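Local structure of R.MvaI (2OAA) at a contact of chain A with DNA. The protein is a restriction endonuclease that binds and cuts double-stranded DNA at its cognate sequence, probably with the help of divalent metal ions. Coordinates in Å, arbitrary orientation; residue numbers count along the deposited sequence, not the author numbering.

A contact of chain A with DNA. Residues 34, 62-63, 66, 68. With nucleotides of chain B.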
loop_
_atom_site.group_PDB
_atom_site.type_symbol
_atom_site.label_atom_id
_atom_site.label_comp_id
_atom_site.label_asym_id
_atom_site.label_seq_id
_atom_site.Cartn_x
_atom_site.Cartn_y
_atom_site.Cartn_z
ATOM N N ILE A 34 -12.034 -5.406 5.077
ATOM C CA ILE A 34 -12.338 -5.914 3.749
ATOM C C ILE A 34 -11.351 -7.023 3.364
ATOM O O ILE A 34 -11.723 -8.046 2.777
ATOM C CB ILE A 34 -12.356 -4.791 2.705
ATOM C CG1 ILE A 34 -12.837 -5.328 1.356
ATOM C CG2 ILE A 34 -10.976 -4.085 2.603
ATOM C CD1 ILE A 34 -12.959 -4.257 0.269
ATOM N N HIS A 62 -10.360 -4.398 -2.895
ATOM C CA HIS A 62 -10.458 -2.965 -3.080
ATOM C C HIS A 62 -11.919 -2.550 -3.220
ATOM O O HIS A 62 -12.619 -3.004 -4.125
ATOM C CB HIS A 62 -9.653 -2.554 -4.319
ATOM C CG HIS A 62 -9.652 -1.086 -4.568
ATOM N ND1 HIS A 62 -10.581 -0.462 -5.374
ATOM C CD2 HIS A 62 -8.828 -0.111 -4.116
ATOM C CE1 HIS A 62 -10.327 0.836 -5.408
ATOM N NE2 HIS A 62 -9.264 1.074 -4.655
ATOM N N GLU A 63 -12.373 -1.685 -2.320
ATOM C CA GLU A 63 -13.751 -1.201 -2.384
ATOM C C GLU A 63 -13.837 -0.119 -3.452
ATOM O O GLU A 63 -13.319 0.981 -3.286
ATOM C CB GLU A 63 -14.208 -0.665 -1.034
ATOM C CG GLU A 63 -15.666 -0.227 -1.045
ATOM C CD GLU A 63 -16.171 0.240 0.298
ATOM O OE1 GLU A 63 -15.470 0.068 1.320
ATOM O OE2 GLU A 63 -17.283 0.803 0.317
ATOM N N ALA A 66 -14.894 3.515 -2.724
ATOM C CA ALA A 66 -14.058 4.284 -1.803
ATOM C C ALA A 66 -12.902 4.940 -2.545
ATOM O O ALA A 66 -12.367 5.954 -2.098
ATOM C CB ALA A 66 -13.544 3.405 -0.673
ATOM N N SER A 68 -9.819 4.388 -2.916
ATOM C CA SER A 68 -8.531 4.550 -2.266
ATOM C C SER A 68 -7.416 4.060 -3.184
ATOM O O SER A 68 -7.644 3.278 -4.122
ATOM C CB SER A 68 -8.499 3.775 -0.946
ATOM O OG SER A 68 -9.487 4.286 -0.042
ATOM P P DG B 8 -6.114 -6.351 1.398
ATOM O OP1 DG B 8 -7.089 -7.164 0.633
ATOM O OP2 DG B 8 -4.920 -5.791 0.715
ATOM O "O5'" DG B 8 -6.896 -5.171 2.110
ATOM C "C5'" DG B 8 -7.042 -3.907 1.495
ATOM C "C4'" DG B 8 -7.452 -2.900 2.537
ATOM O "O4'" DG B 8 -6.361 -2.562 3.418
ATOM C "C3'" DG B 8 -7.897 -1.559 1.996
ATOM O "O3'" DG B 8 -9.188 -1.726 1.397
ATOM C "C2'" DG B 8 -7.907 -0.751 3.278
ATOM C "C1'" DG B 8 -6.635 -1.273 3.973
ATOM N N9 DG B 8 -5.486 -0.410 3.730
ATOM C C8 DG B 8 -4.374 -0.653 2.955
ATOM N N7 DG B 8 -3.551 0.362 2.911
ATOM C C5 DG B 8 -4.155 1.325 3.713
ATOM C C6 DG B 8 -3.743 2.647 4.049
ATOM O O6 DG B 8 -2.733 3.260 3.686
ATOM N N1 DG B 8 -4.656 3.265 4.901
ATOM C C2 DG B 8 -5.814 2.696 5.366
ATOM N N2 DG B 8 -6.562 3.449 6.185
ATOM N N3 DG B 8 -6.211 1.475 5.054
ATOM C C4 DG B 8 -5.340 0.853 4.233
ATOM P P DG B 9 -9.861 -0.517 0.583
ATOM O OP1 DG B 9 -11.217 -0.977 0.198
ATOM O OP2 DG B 9 -8.930 -0.027 -0.461
ATOM O "O5'" DG B 9 -9.952 0.604 1.699
ATOM C "C5'" DG B 9 -10.840 1.694 1.592
ATOM C "C4'" DG B 9 -11.196 2.159 2.980
ATOM O "O4'" DG B 9 -9.962 2.417 3.697
ATOM C "C3'" DG B 9 -12.002 3.446 3.045
ATOM O "O3'" DG B 9 -12.856 3.414 4.181
ATOM C "C2'" DG B 9 -10.939 4.516 3.201
ATOM C "C1'" DG B 9 -9.801 3.810 3.935
ATOM N N9 DG B 9 -8.513 4.228 3.391
ATOM C C8 DG B 9 -7.727 3.577 2.470
ATOM N N7 DG B 9 -6.699 4.285 2.085
ATOM C C5 DG B 9 -6.801 5.461 2.817
ATOM C C6 DG B 9 -5.997 6.635 2.801
ATOM O O6 DG B 9 -5.014 6.891 2.093
ATOM N N1 DG B 9 -6.454 7.578 3.717
ATOM C C2 DG B 9 -7.551 7.423 4.529
ATOM N N2 DG B 9 -7.825 8.435 5.363
ATOM N N3 DG B 9 -8.320 6.353 4.530
ATOM C C4 DG B 9 -7.891 5.420 3.656
HETATM O O HOH W 1 -10.849 1.782 -2.031
HETATM O O HOH W 2 -13.176 -0.966 2.140
#
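Ile34, in helix 33-41, meets the sugar of DG8 at the 5' side of this step. The Ile34 CG2 methyl lies 3.7 Å from C4' of the DG8 deoxyribose and also touches O3', the bridging oxygen. CG1 runs anti to the backbone N (chi1 -173°), and the extended branch takes CD1 on towards OP1 of DG9.

The phosphate of DG9 is gripped next. The backbone N of Glu63, at the end of strand 57-63, donates a hydrogen bond to the non-bridging DG9 OP1 at 2.9 Å. The carboxylate of Glu63 reaches the same oxygen indirectly. Water 2 lies 2.6 Å from Glu63 OE1. Water 2 is also 2.8 Å from DG9 OP1, and it may ease the meeting of two groups that are both likely to be negative. The other non-bridging oxygen, OP2, is met by water 1, which also bonds to Glu63 O and Ser68 N. This water sits over one face of the His62 ring, towards its rim.

His62 CD2 comes to 3.7 Å from DG9 OP2. His62 NE2 donates to Ser68 O at 2.8 Å, with the oxygen almost in the ring plane. This bond helps fix the ring's rotation and ties strand 57-63 to the Ser68 loop. An alanine here would probably leave Ser68 O without this donor and the loop freer to shift away from DG9.

Further along DG9, the Ala66 methyl packs loosely against C5' and C3' of the sugar. Ser68 packs over the face of the DG9 base turned away from DG8, at the C8/N7 rim. With OG beside the backbone N (chi1 -62°), the hydroxyl lies over C8 and near C5'. Ser68 CB is 3.5 Å from DG9 C8.

The site holds the DG9 phosphate and its link to DG8, and Ser68 adds packing on the base. Strand 57-63 also carries the calcium-site residues Glu58 and Ile59. The grip probably helps place this DNA strand relative to the metal-binding active site.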